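Local coordinates for protein dihydrodipicolinate synthase (Bacteroides thetaiotaomicron, PDB 4XKY) that probably catalyses a pyruvate-dependent aldol reaction through a Schiff base, as the lysine-pathway dihydrodipicolinate synthase or the related N-acetylneuraminate lyase does, at residues A168-F173 with E193-E198; N213-L218 with S267-C272; A246-V251 with W292-N297. All coordinates share one frame; numbering follows the deposited sequence.

From the N terminus, the TIM barrel comes first, ending with helix 216-227, and the C-terminal helices 231-247, 257-268 and 285-298 follow. Contact 1 closes the shortest loop: it brings the start of helix 170-180 to the start of helix 196-201, with the rest of helix 170-180 and strand 187-190 between, and is complete before contact 2 opens. Contact 2 ties the entry of helix 216-227 to the turn after helix 257-268. Contact 3 starts inside that loop and ends beyond it, joining the end of helix 231-247 to helix 285-298, so contacts 2 and 3 cross. Phe215 CZ packs on Leu295 CD2 between these two, and Tyr249 OH of contact 3 probably hydrogen-bonds Glu193 OE1 of contact 1.

Contact 1 (A168-F173 with E193-E198); sequences ANTVYF and EEIMAE
On the rim of the TIM barrel, where the chain leaves strands 160-165 and 187-190 for the next helices, Thr170 and Ile195 meet tip to tip. The touch is methyl to methyl: Thr170 CG2 lies 3.8 Å from Ile195 CD1. The Ile195 branch gets there because CG1 sits between the backbone N and the carbonyl carbon (chi1 55°) and the chain then runs extended to CD1. Both segments are helix entries. Asn169 is the N-cap of helix 170-180, its OD1 accepting from Tyr172 N at 2.8 Å in a nearly straight bond (178°), although the donor stands well above the amide carbonyl plane. Ile195 takes the N-cap position of helix 196-201. The polar flank of the contact turns to another chain of the tetramer: Thr170 OG1 hydrogen-bonds a polar side chain of the neighbouring subunit and is 4.4 Å from Glu198 OE1, too far for a bond. Glu198 OE1 also lies near an acidic side chain of that subunit, a pairing that might favour protonation of one of the two. Phe173 packs inward on Met188 and Val190 of strand 187-190.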
ATOM      1  N   ALA A 168      -6.384  12.617  -7.868  0.50 36.79           N
ATOM      2  CA  ALA A 168      -6.013  12.476  -9.279  0.50 38.11           C
ATOM      3  C   ALA A 168      -6.803  11.345  -9.987  0.50 39.47           C
ATOM      4  O   ALA A 168      -6.559  11.030 -11.157  0.50 41.81           O
ATOM      5  CB  ALA A 168      -4.512  12.255  -9.405  0.50 37.77           C
ATOM      6  N   ASN A 169      -7.730  10.740  -9.240  1.00 40.21           N
ATOM      7  CA  ASN A 169      -8.657   9.694  -9.677  1.00 39.23           C
ATOM      8  C   ASN A 169      -9.999  10.265 -10.117  1.00 38.35           C
ATOM      9  O   ASN A 169     -10.834  10.624  -9.281  1.00 38.13           O
ATOM     10  CB  ASN A 169      -8.883   8.698  -8.544  1.00 37.28           C
ATOM     11  CG  ASN A 169      -9.794   7.555  -8.960  1.00 37.68           C
ATOM     12  OD1 ASN A 169     -10.701   7.743  -9.753  1.00 38.84           O
ATOM     13  ND2 ASN A 169      -9.543   6.369  -8.448  1.00 36.18           N
ATOM     14  N   THR A 170     -10.209  10.332 -11.428  1.00 38.17           N
ATOM     15  CA  THR A 170     -11.391  10.993 -11.966  1.00 39.84           C
ATOM     16  C   THR A 170     -12.627  10.119 -12.053  1.00 38.46           C
ATOM     17  O   THR A 170     -13.720  10.638 -12.217  1.00 40.30           O
ATOM     18  CB  THR A 170     -11.116  11.658 -13.337  1.00 42.48           C
ATOM     19  OG1 THR A 170     -10.154  10.880 -14.052  1.00 47.43           O
ATOM     20  CG2 THR A 170     -10.577  13.060 -13.129  1.00 43.04           C
ATOM     21  N   VAL A 171     -12.470   8.810 -11.921  1.00 37.45           N
ATOM     22  CA  VAL A 171     -13.620   7.934 -11.726  1.00 38.19           C
ATOM     23  C   VAL A 171     -14.272   8.324 -10.404  1.00 37.96           C
ATOM     24  O   VAL A 171     -15.482   8.535 -10.314  1.00 36.43           O
ATOM     25  CB  VAL A 171     -13.202   6.456 -11.641  1.00 38.58           C
ATOM     26  CG1 VAL A 171     -14.362   5.575 -11.168  1.00 38.83           C
ATOM     27  CG2 VAL A 171     -12.699   5.989 -12.994  1.00 40.00           C
ATOM     28  N   TYR A 172     -13.436   8.406  -9.374  1.00 38.33           N
ATOM     29  CA  TYR A 172     -13.891   8.797  -8.033  1.00 37.72           C
ATOM     30  C   TYR A 172     -14.489  10.200  -8.063  1.00 35.46           C
ATOM     31  O   TYR A 172     -15.575  10.415  -7.543  1.00 35.79           O
ATOM     32  CB  TYR A 172     -12.757   8.711  -7.012  1.00 37.49           C
ATOM     33  CG  TYR A 172     -13.083   9.383  -5.696  1.00 38.17           C
ATOM     34  CD1 TYR A 172     -13.884   8.744  -4.759  1.00 38.50           C
ATOM     35  CD2 TYR A 172     -12.610  10.665  -5.400  1.00 37.03           C
ATOM     36  CE1 TYR A 172     -14.194   9.343  -3.555  1.00 39.34           C
ATOM     37  CE2 TYR A 172     -12.906  11.271  -4.177  1.00 39.08           C
ATOM     38  CZ  TYR A 172     -13.703  10.609  -3.266  1.00 39.66           C
ATOM     39  OH  TYR A 172     -14.032  11.198  -2.059  1.00 43.29           O
ATOM     40  N   PHE A 173     -13.822  11.143  -8.710  1.00 35.09           N
ATOM     41  CA  PHE A 173     -14.350  12.509  -8.748  1.00 34.46           C
ATOM     42  C   PHE A 173     -15.729  12.598  -9.416  1.00 35.47           C
ATOM     43  O   PHE A 173     -16.587  13.336  -8.950  1.00 35.82           O
ATOM     44  CB  PHE A 173     -13.400  13.476  -9.442  1.00 33.85           C
ATOM     45  CG  PHE A 173     -13.795  14.924  -9.270  1.00 33.57           C
ATOM     46  CD1 PHE A 173     -13.469  15.615  -8.108  1.00 33.43           C
ATOM     47  CD2 PHE A 173     -14.538  15.580 -10.243  1.00 33.97           C
ATOM     48  CE1 PHE A 173     -13.830  16.955  -7.947  1.00 34.85           C
ATOM     49  CE2 PHE A 173     -14.913  16.907 -10.084  1.00 33.80           C
ATOM     50  CZ  PHE A 173     -14.568  17.597  -8.927  1.00 33.78           C
ATOM     51  N   GLU A 193      -3.617  20.203 -11.671  1.00 31.44           N
ATOM     52  CA  GLU A 193      -3.883  21.094 -12.796  1.00 31.94           C
ATOM     53  C   GLU A 193      -3.986  20.373 -14.124  1.00 32.24           C
ATOM     54  O   GLU A 193      -4.632  20.882 -15.036  1.00 30.62           O
ATOM     55  CB  GLU A 193      -2.862  22.250 -12.872  1.00 33.52           C
ATOM     56  CG  GLU A 193      -1.409  21.860 -13.135  1.00 34.27           C
ATOM     57  CD  GLU A 193      -0.406  22.803 -12.467  1.00 35.22           C
ATOM     58  OE1 GLU A 193       0.585  23.194 -13.112  1.00 35.27           O
ATOM     59  OE2 GLU A 193      -0.606  23.152 -11.287  1.00 36.32           O
ATOM     60  N   GLU A 194      -3.361  19.194 -14.233  1.00 31.43           N
ATOM     61  CA  GLU A 194      -3.351  18.456 -15.490  1.00 32.06           C
ATOM     62  C   GLU A 194      -4.772  17.992 -15.912  1.00 32.91           C
ATOM     63  O   GLU A 194      -5.025  17.740 -17.076  1.00 32.95           O
ATOM     64  CB  GLU A 194      -2.372  17.278 -15.398  1.00 33.04           C
ATOM     65  CG  GLU A 194      -0.909  17.707 -15.168  1.00 33.18           C
ATOM     66  CD  GLU A 194      -0.528  17.811 -13.709  1.00 33.87           C
ATOM     67  OE1 GLU A 194      -1.436  17.838 -12.826  1.00 31.40           O
ATOM     68  OE2 GLU A 194       0.695  17.842 -13.452  1.00 37.30           O
ATOM     69  N   ILE A 195      -5.706  17.932 -14.968  1.00 32.83           N
ATOM     70  CA  ILE A 195      -7.055  17.450 -15.254  1.00 32.43           C
ATOM     71  C   ILE A 195      -8.142  18.489 -14.946  1.00 32.00           C
ATOM     72  O   ILE A 195      -9.331  18.146 -14.852  1.00 30.11           O
ATOM     73  CB  ILE A 195      -7.364  16.173 -14.456  1.00 32.23           C
ATOM     74  CG1 ILE A 195      -7.150  16.393 -12.951  1.00 33.58           C
ATOM     75  CG2 ILE A 195      -6.534  15.033 -14.994  1.00 33.22           C
ATOM     76  CD1 ILE A 195      -7.728  15.298 -12.070  1.00 33.63           C
ATOM     77  N   MET A 196      -7.730  19.739 -14.785  1.00 30.95           N
ATOM     78  CA  MET A 196      -8.668  20.825 -14.529  1.00 32.95           C
ATOM     79  C   MET A 196      -9.574  21.026 -15.721  1.00 33.03           C
ATOM     80  O   MET A 196     -10.788  21.158 -15.563  1.00 33.23           O
ATOM     81  CB  MET A 196      -7.920  22.128 -14.240  1.00 34.17           C
ATOM     82  CG  MET A 196      -8.789  23.332 -13.905  1.00 34.90           C
ATOM     83  SD  MET A 196      -9.132  24.388 -15.346  1.00 38.26           S
ATOM     84  CE  MET A 196      -7.536  25.115 -15.694  1.00 37.51           C
ATOM     85  N   ALA A 197      -8.981  21.093 -16.910  1.00 33.85           N
ATOM     86  CA  ALA A 197      -9.753  21.360 -18.116  1.00 35.54           C
ATOM     87  C   ALA A 197     -10.799  20.275 -18.335  1.00 36.33           C
ATOM     88  O   ALA A 197     -11.960  20.570 -18.624  1.00 35.52           O
ATOM     89  CB  ALA A 197      -8.848  21.469 -19.328  1.00 36.70           C
ATOM     90  N   GLU A 198     -10.414  19.014 -18.165  1.00 35.88           N
ATOM     91  CA  GLU A 198     -11.368  17.966 -18.462  1.00 37.72           C
ATOM     92  C   GLU A 198     -12.460  17.919 -17.380  1.00 36.03           C
ATOM     93  O   GLU A 198     -13.621  17.675 -17.684  1.00 36.37           O
ATOM     94  CB  GLU A 198     -10.671  16.632 -18.677  1.00 39.47           C
ATOM     95  CG  GLU A 198     -10.303  15.883 -17.423  1.00 40.56           C
ATOM     96  CD  GLU A 198      -9.370  14.733 -17.744  1.00 44.07           C
ATOM     97  OE1 GLU A 198      -9.732  13.564 -17.459  1.00 48.41           O
ATOM     98  OE2 GLU A 198      -8.287  15.008 -18.305  1.00 43.06           O
TER

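Contact 2 (N213-L218 with S267-C272). With ACT (acetate ion), chain E.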
ATOM      1  N   ASN A 213       0.342  29.923  -9.371  1.00 29.17           N
ATOM      2  CA  ASN A 213       1.323  30.788  -8.705  1.00 29.23           C
ATOM      3  C   ASN A 213       2.218  31.499  -9.756  1.00 30.29           C
ATOM      4  O   ASN A 213       2.557  32.657  -9.597  1.00 30.63           O
ATOM      5  CB  ASN A 213       2.203  30.005  -7.720  1.00 29.20           C
ATOM      6  CG  ASN A 213       1.494  29.669  -6.380  1.00 29.09           C
ATOM      7  OD1 ASN A 213       1.509  30.457  -5.450  1.00 31.84           O
ATOM      8  ND2 ASN A 213       0.948  28.476  -6.271  1.00 28.64           N
ATOM      9  N   MET A 214       2.614  30.787 -10.813  1.00 29.58           N
ATOM     10  CA  MET A 214       3.570  31.313 -11.796  1.00 29.90           C
ATOM     11  C   MET A 214       2.842  32.088 -12.895  1.00 30.87           C
ATOM     12  O   MET A 214       3.254  33.192 -13.232  1.00 29.03           O
ATOM     13  CB  MET A 214       4.372  30.197 -12.492  1.00 29.95           C
ATOM     14  CG  MET A 214       5.245  29.305 -11.607  1.00 30.36           C
ATOM     15  SD  MET A 214       6.064  28.000 -12.561  1.00 32.37           S
ATOM     16  CE  MET A 214       4.745  26.836 -12.879  1.00 31.10           C
ATOM     17  N   PHE A 215       1.768  31.491 -13.432  1.00 30.65           N
ATOM     18  CA  PHE A 215       1.090  31.971 -14.653  1.00 32.61           C
ATOM     19  C   PHE A 215      -0.414  31.978 -14.441  1.00 33.63           C
ATOM     20  O   PHE A 215      -1.115  31.157 -15.007  1.00 34.51           O
ATOM     21  CB  PHE A 215       1.421  31.061 -15.861  1.00 32.21           C
ATOM     22  CG  PHE A 215       2.897  30.858 -16.073  1.00 32.15           C
ATOM     23  CD1 PHE A 215       3.718  31.939 -16.351  1.00 33.00           C
ATOM     24  CD2 PHE A 215       3.457  29.590 -15.993  1.00 31.29           C
ATOM     25  CE1 PHE A 215       5.075  31.765 -16.530  1.00 32.72           C
ATOM     26  CE2 PHE A 215       4.805  29.407 -16.150  1.00 31.08           C
ATOM     27  CZ  PHE A 215       5.618  30.497 -16.428  1.00 32.40           C
ATOM     28  N   PRO A 216      -0.918  32.896 -13.604  1.00 34.59           N
ATOM     29  CA  PRO A 216      -2.355  32.881 -13.293  1.00 34.84           C
ATOM     30  C   PRO A 216      -3.219  33.045 -14.541  1.00 35.47           C
ATOM     31  O   PRO A 216      -4.251  32.391 -14.673  1.00 35.93           O
ATOM     32  CB  PRO A 216      -2.537  34.083 -12.359  1.00 34.44           C
ATOM     33  CG  PRO A 216      -1.252  34.848 -12.424  1.00 35.64           C
ATOM     34  CD  PRO A 216      -0.188  33.872 -12.787  1.00 34.57           C
ATOM     35  N   GLU A 217      -2.787  33.886 -15.470  1.00 35.52           N
ATOM     36  CA  GLU A 217      -3.598  34.142 -16.665  1.00 38.14           C
ATOM     37  C   GLU A 217      -3.798  32.926 -17.532  1.00 35.75           C
ATOM     38  O   GLU A 217      -4.868  32.748 -18.097  1.00 34.50           O
ATOM     39  CB  GLU A 217      -2.997  35.266 -17.511  1.00 42.01           C
ATOM     40  CG  GLU A 217      -3.092  36.584 -16.773  1.00 47.52           C
ATOM     41  CD  GLU A 217      -2.524  37.767 -17.524  1.00 54.77           C
ATOM     42  OE1 GLU A 217      -2.002  37.591 -18.653  1.00 60.81           O
ATOM     43  OE2 GLU A 217      -2.614  38.885 -16.970  1.00 58.94           O
ATOM     44  N   LEU A 218      -2.749  32.124 -17.689  1.00 34.19           N
ATOM     45  CA  LEU A 218      -2.861  30.900 -18.452  1.00 35.62           C
ATOM     46  C   LEU A 218      -3.938  30.002 -17.838  1.00 35.29           C
ATOM     47  O   LEU A 218      -4.754  29.451 -18.561  1.00 35.11           O
ATOM     48  CB  LEU A 218      -1.524  30.155 -18.503  1.00 36.14           C
ATOM     49  CG  LEU A 218      -1.608  28.666 -18.869  1.00 37.05           C
ATOM     50  CD1 LEU A 218      -2.059  28.475 -20.306  1.00 38.65           C
ATOM     51  CD2 LEU A 218      -0.258  28.000 -18.676  1.00 37.98           C
ATOM     52  N   SER A 267      11.141  32.250  -8.129  1.00 27.82           N
ATOM     53  CA  SER A 267      12.318  33.065  -7.881  1.00 30.44           C
ATOM     54  C   SER A 267      12.925  33.625  -9.180  1.00 30.69           C
ATOM     55  O   SER A 267      13.239  34.814  -9.269  1.00 29.51           O
ATOM     56  CB  SER A 267      13.365  32.270  -7.100  1.00 30.48           C
ATOM     57  OG  SER A 267      14.608  32.910  -7.210  1.00 35.64           O
ATOM     58  N   LEU A 268      13.052  32.761 -10.185  1.00 30.45           N
ATOM     59  CA  LEU A 268      13.577  33.152 -11.484  1.00 31.63           C
ATOM     60  C   LEU A 268      12.660  34.161 -12.150  1.00 32.36           C
ATOM     61  O   LEU A 268      13.110  35.058 -12.839  1.00 33.07           O
ATOM     62  CB  LEU A 268      13.748  31.927 -12.373  1.00 31.44           C
ATOM     63  CG  LEU A 268      14.967  31.069 -12.041  1.00 31.19           C
ATOM     64  CD1 LEU A 268      14.812  29.721 -12.698  1.00 30.44           C
ATOM     65  CD2 LEU A 268      16.249  31.758 -12.504  1.00 32.04           C
ATOM     66  N   LEU A 269      11.368  34.040 -11.889  1.00 33.66           N
ATOM     67  CA  LEU A 269      10.407  35.032 -12.364  1.00 34.69           C
ATOM     68  C   LEU A 269      10.379  36.367 -11.591  1.00 34.97           C
ATOM     69  O   LEU A 269       9.621  37.241 -11.970  1.00 39.18           O
ATOM     70  CB  LEU A 269       9.017  34.402 -12.397  1.00 33.73           C
ATOM     71  CG  LEU A 269       8.845  33.293 -13.431  1.00 33.80           C
ATOM     72  CD1 LEU A 269       7.594  32.517 -13.097  1.00 33.65           C
ATOM     73  CD2 LEU A 269       8.736  33.839 -14.842  1.00 35.37           C
ATOM     74  N   GLY A 270      11.198  36.551 -10.552  1.00 33.65           N
ATOM     75  CA  GLY A 270      11.194  37.806  -9.774  1.00 33.40           C
ATOM     76  C   GLY A 270      10.051  37.944  -8.766  1.00 33.68           C
ATOM     77  O   GLY A 270       9.840  39.004  -8.208  1.00 33.91           O
ATOM     78  N   ILE A 271       9.305  36.877  -8.507  1.00 33.19           N
ATOM     79  CA  ILE A 271       8.102  36.981  -7.650  1.00 33.38           C
ATOM     80  C   ILE A 271       8.420  36.802  -6.163  1.00 32.45           C
ATOM     81  O   ILE A 271       8.130  37.684  -5.360  1.00 31.84           O
ATOM     82  CB  ILE A 271       7.006  36.008  -8.112  1.00 34.11           C
ATOM     83  CG1 ILE A 271       6.510  36.424  -9.503  1.00 36.26           C
ATOM     84  CG2 ILE A 271       5.830  35.990  -7.129  1.00 34.48           C
ATOM     85  CD1 ILE A 271       6.080  35.262 -10.384  1.00 36.75           C
ATOM     86  N   CYS A 272       9.034  35.681  -5.793  1.00 31.57           N
ATOM     87  CA  CYS A 272       9.371  35.460  -4.396  1.00 32.35           C
ATOM     88  C   CYS A 272      10.575  34.544  -4.211  1.00 31.81           C
ATOM     89  O   CYS A 272      11.125  34.021  -5.162  1.00 30.89           O
ATOM     90  CB  CYS A 272       8.152  34.925  -3.619  1.00 31.92           C
ATOM     91  SG  CYS A 272       7.628  33.265  -4.098  1.00 32.41           S
TER
HETATM   92  C   ACT E 401       0.604  34.656 -16.857  1.00 48.57           C
HETATM   93  O   ACT E 401       0.162  35.054 -15.751  1.00 43.37           O
HETATM   94  OXT ACT E 401       0.106  33.673 -17.441  1.00 47.02           O
HETATM   95  CH3 ACT E 401       1.758  35.355 -17.535  1.00 52.99           C
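Leu269 overlaps the base of Met214 and the CE1 corner of the Phe215 ring with a single methyl, CD1. That methyl lies 4.0 Å from Met214 CB and 4.3 Å from Phe215 CE1, reaching the ring obliquely. Met214 CB also rests on one face of the Phe215 ring, toward its rim, so leucine, methionine and phenylalanine form one small apolar cluster. With CG beside its backbone N (chi1 -61°), the end of the Met214 side chain leads away from Leu269, and the side chain also packs on Leu262 and Leu266 of helix 257-268. Leu269 stands where that helix ends in a Schellman motif: Gly270, with positive phi, sends its N back to Ser267 O at 3.0 Å, and the chain turns so that Ile271 CD1 comes to 4.5 Å from Asn213 O. The amide of Asn213 faces the other way, giving ND2 to Gly210 O and Pro11 O, close to Thr48, a predicted pyruvate-binding residue. Phe215 is the N-cap of helix 216-227, and an acetate, probably from the crystallisation liquor, occupies the start of the helix. Its O accepts from Glu217 N at 3.2 Å and its OXT from Leu218 N at 3.3 Å, while its methyl lies at the edge of the Phe215 ring, 4.1 Å from CD1. Across the two segments, then, the join rests on apolar packing, with no direct hydrogen bond; beside it the first turn of helix 216-227 offers N-H groups, and probably the positive end of its dipole, to a small anion.

Contact 3 (A246-V251 with W292-N297); sequences ATIYTV and WKALQN
Thr247, late in helix 231-247, faces Ala294 of the C-terminal helix 285-298, and here the two backbones come closest. Ala294 CB lies 3.7 Å from the carbonyl O of Thr247 and 4.1 Å from Thr247 CB; a methyl with no branches lets the chains approach this far. At chi1 63° the Thr247 hydroxyl sits between the backbone N and the carbonyl carbon, where it bonds Gln243 O one turn back in its own helix. The same OG1 accepts from a water at 2.6 Å, and that water donates its other hydrogen to Ala294 O at 2.9 Å, bridging the two segments. Next in the chain, Ile248 pushes CD1 against Ala294 CB at 3.7 Å and against Leu295 CD2 at 4.1 Å, crossing the leucine side chain at about a right angle. Leu295 continues inward to Ala265 and Leu268 of helix 257-268. The Thr250 side chain then reaches back along the chain: its OG1 donates to Ala246 O at 2.6 Å, coming from above the carbonyl plane. Val251 follows, packing on Glu287 and Ile291 earlier in helix 285-298. The contact thus pairs an apolar side, where Ile248 meets Ala294 and Leu295, with a wet one, where a single water gives one hydrogen to the Thr247 hydroxyl and the other to the Ala294 carbonyl, linking polar atoms that make no direct bond.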
ATOM      1  N   ALA A 246       5.421  18.677 -17.436  1.00 35.05           N
ATOM      2  CA  ALA A 246       6.489  17.790 -17.880  1.00 35.42           C
ATOM      3  C   ALA A 246       7.874  18.337 -17.618  1.00 35.79           C
ATOM      4  O   ALA A 246       8.811  17.549 -17.484  1.00 35.65           O
ATOM      5  CB  ALA A 246       6.356  17.526 -19.368  1.00 37.15           C
ATOM      6  N   THR A 247       8.011  19.669 -17.610  1.00 35.33           N
ATOM      7  CA  THR A 247       9.331  20.327 -17.635  1.00 35.03           C
ATOM      8  C   THR A 247       9.668  21.169 -16.410  1.00 33.83           C
ATOM      9  O   THR A 247      10.842  21.350 -16.126  1.00 34.58           O
ATOM     10  CB  THR A 247       9.563  21.209 -18.887  1.00 35.94           C
ATOM     11  OG1 THR A 247       8.623  22.309 -18.933  1.00 35.65           O
ATOM     12  CG2 THR A 247       9.486  20.363 -20.160  1.00 36.55           C
ATOM     13  N   ILE A 248       8.681  21.703 -15.693  1.00 31.60           N
ATOM     14  CA  ILE A 248       8.989  22.459 -14.474  1.00 29.53           C
ATOM     15  C   ILE A 248       8.936  21.584 -13.240  1.00 29.45           C
ATOM     16  O   ILE A 248       9.606  21.878 -12.252  1.00 29.52           O
ATOM     17  CB  ILE A 248       8.046  23.674 -14.255  1.00 29.25           C
ATOM     18  CG1 ILE A 248       8.017  24.603 -15.455  1.00 29.23           C
ATOM     19  CG2 ILE A 248       8.444  24.495 -13.016  1.00 29.21           C
ATOM     20  CD1 ILE A 248       9.339  25.271 -15.768  1.00 30.95           C
ATOM     21  N   TYR A 249       8.104  20.546 -13.242  1.00 30.04           N
ATOM     22  CA  TYR A 249       7.877  19.811 -12.022  1.00 30.08           C
ATOM     23  C   TYR A 249       8.704  18.534 -11.958  1.00 31.59           C
ATOM     24  O   TYR A 249       8.591  17.804 -10.984  1.00 33.46           O
ATOM     25  CB  TYR A 249       6.407  19.461 -11.862  1.00 30.10           C
ATOM     26  CG  TYR A 249       5.455  20.644 -11.875  1.00 30.28           C
ATOM     27  CD1 TYR A 249       5.869  21.938 -11.491  1.00 29.67           C
ATOM     28  CD2 TYR A 249       4.133  20.467 -12.251  1.00 29.54           C
ATOM     29  CE1 TYR A 249       4.977  23.005 -11.506  1.00 30.40           C
ATOM     30  CE2 TYR A 249       3.239  21.525 -12.264  1.00 29.87           C
ATOM     31  CZ  TYR A 249       3.660  22.788 -11.898  1.00 29.99           C
ATOM     32  OH  TYR A 249       2.761  23.819 -11.907  1.00 32.31           O
ATOM     33  N   THR A 250       9.547  18.259 -12.957  1.00 32.29           N
ATOM     34  CA  THR A 250      10.230  16.935 -13.027  1.00 32.47           C
ATOM     35  C   THR A 250      11.753  16.996 -12.869  1.00 34.07           C
ATOM     36  O   THR A 250      12.431  16.029 -13.152  1.00 34.83           O
ATOM     37  CB  THR A 250       9.937  16.243 -14.368  1.00 33.08           C
ATOM     38  OG1 THR A 250      10.284  17.143 -15.436  1.00 33.29           O
ATOM     39  CG2 THR A 250       8.449  15.866 -14.473  1.00 32.53           C
ATOM     40  N   VAL A 251      12.299  18.112 -12.407  1.00 35.47           N
ATOM     41  CA  VAL A 251      13.749  18.249 -12.315  1.00 38.14           C
ATOM     42  C   VAL A 251      14.375  17.558 -11.110  1.00 40.96           C
ATOM     43  O   VAL A 251      15.485  17.046 -11.194  1.00 43.49           O
ATOM     44  CB  VAL A 251      14.169  19.713 -12.328  1.00 37.79           C
ATOM     45  CG1 VAL A 251      15.645  19.842 -11.981  1.00 37.74           C
ATOM     46  CG2 VAL A 251      13.888  20.276 -13.713  1.00 39.45           C
ATOM     47  N   TRP A 292      15.444  27.290 -15.333  1.00 30.29           N
ATOM     48  CA  TRP A 292      15.490  28.506 -16.166  1.00 32.96           C
ATOM     49  C   TRP A 292      15.345  28.163 -17.672  1.00 36.16           C
ATOM     50  O   TRP A 292      14.533  28.765 -18.384  1.00 35.95           O
ATOM     51  CB  TRP A 292      16.772  29.306 -15.874  1.00 33.07           C
ATOM     52  CG  TRP A 292      16.988  30.531 -16.737  1.00 34.15           C
ATOM     53  CD1 TRP A 292      18.064  30.778 -17.529  1.00 35.07           C
ATOM     54  CD2 TRP A 292      16.127  31.680 -16.859  1.00 34.25           C
ATOM     55  NE1 TRP A 292      17.926  31.994 -18.154  1.00 35.70           N
ATOM     56  CE2 TRP A 292      16.740  32.565 -17.770  1.00 36.10           C
ATOM     57  CE3 TRP A 292      14.883  32.025 -16.314  1.00 34.88           C
ATOM     58  CZ2 TRP A 292      16.160  33.801 -18.144  1.00 36.89           C
ATOM     59  CZ3 TRP A 292      14.298  33.257 -16.685  1.00 36.71           C
ATOM     60  CH2 TRP A 292      14.948  34.127 -17.590  1.00 36.70           C
ATOM     61  N   LYS A 293      16.111  27.174 -18.130  1.00 38.53           N
ATOM     62  CA  LYS A 293      16.008  26.665 -19.512  1.00 41.85           C
ATOM     63  C   LYS A 293      14.592  26.240 -19.852  1.00 38.63           C
ATOM     64  O   LYS A 293      14.051  26.556 -20.922  1.00 36.35           O
ATOM     65  CB  LYS A 293      16.949  25.464 -19.697  1.00 47.06           C
ATOM     66  CG  LYS A 293      16.842  24.734 -21.031  1.00 53.43           C
ATOM     67  CD  LYS A 293      17.206  25.653 -22.187  1.00 60.04           C
ATOM     68  CE  LYS A 293      17.325  24.916 -23.512  1.00 64.38           C
ATOM     69  NZ  LYS A 293      18.404  25.551 -24.315  1.00 68.58           N
ATOM     70  N   ALA A 294      13.989  25.485 -18.950  1.00 37.42           N
ATOM     71  CA  ALA A 294      12.600  25.096 -19.121  1.00 36.75           C
ATOM     72  C   ALA A 294      11.675  26.318 -19.260  1.00 36.62           C
ATOM     73  O   ALA A 294      10.768  26.318 -20.108  1.00 35.88           O
ATOM     74  CB  ALA A 294      12.146  24.233 -17.956  1.00 36.99           C
ATOM     75  N   LEU A 295      11.888  27.335 -18.420  1.00 34.74           N
ATOM     76  CA  LEU A 295      11.043  28.523 -18.453  1.00 35.77           C
ATOM     77  C   LEU A 295      11.216  29.262 -19.763  1.00 37.55           C
ATOM     78  O   LEU A 295      10.236  29.685 -20.347  1.00 35.91           O
ATOM     79  CB  LEU A 295      11.334  29.489 -17.304  1.00 35.50           C
ATOM     80  CG  LEU A 295      10.739  29.181 -15.933  1.00 34.60           C
ATOM     81  CD1 LEU A 295      11.345  30.147 -14.922  1.00 33.82           C
ATOM     82  CD2 LEU A 295       9.217  29.317 -15.937  1.00 34.45           C
ATOM     83  N   GLN A 296      12.451  29.378 -20.242  1.00 39.06           N
ATOM     84  CA  GLN A 296      12.694  30.043 -21.511  1.00 41.55           C
ATOM     85  C   GLN A 296      12.068  29.297 -22.694  1.00 43.41           C
ATOM     86  O   GLN A 296      11.714  29.912 -23.694  1.00 42.31           O
ATOM     87  CB  GLN A 296      14.176  30.190 -21.762  1.00 43.69           C
ATOM     88  CG  GLN A 296      14.935  31.067 -20.780  1.00 45.11           C
ATOM     89  CD  GLN A 296      16.433  31.000 -21.060  1.00 49.11           C
ATOM     90  OE1 GLN A 296      17.023  29.918 -21.046  1.00 53.56           O
ATOM     91  NE2 GLN A 296      17.049  32.148 -21.352  1.00 49.69           N
ATOM     92  N   ASN A 297      11.961  27.980 -22.583  1.00 44.26           N
ATOM     93  CA  ASN A 297      11.305  27.160 -23.602  1.00 47.19           C
ATOM     94  C   ASN A 297       9.784  27.191 -23.573  1.00 48.45           C
ATOM     95  O   ASN A 297       9.153  26.820 -24.551  1.00 49.33           O
ATOM     96  CB  ASN A 297      11.752  25.710 -23.494  1.00 47.80           C
ATOM     97  CG  ASN A 297      13.147  25.488 -24.027  1.00 51.05           C
ATOM     98  OD1 ASN A 297      13.755  26.362 -24.648  1.00 55.71           O
ATOM     99  ND2 ASN A 297      13.664  24.305 -23.789  1.00 53.02           N
TER
HETATM  100  O   HOH W   1       9.749  23.735 -20.840  1.00 39.28           O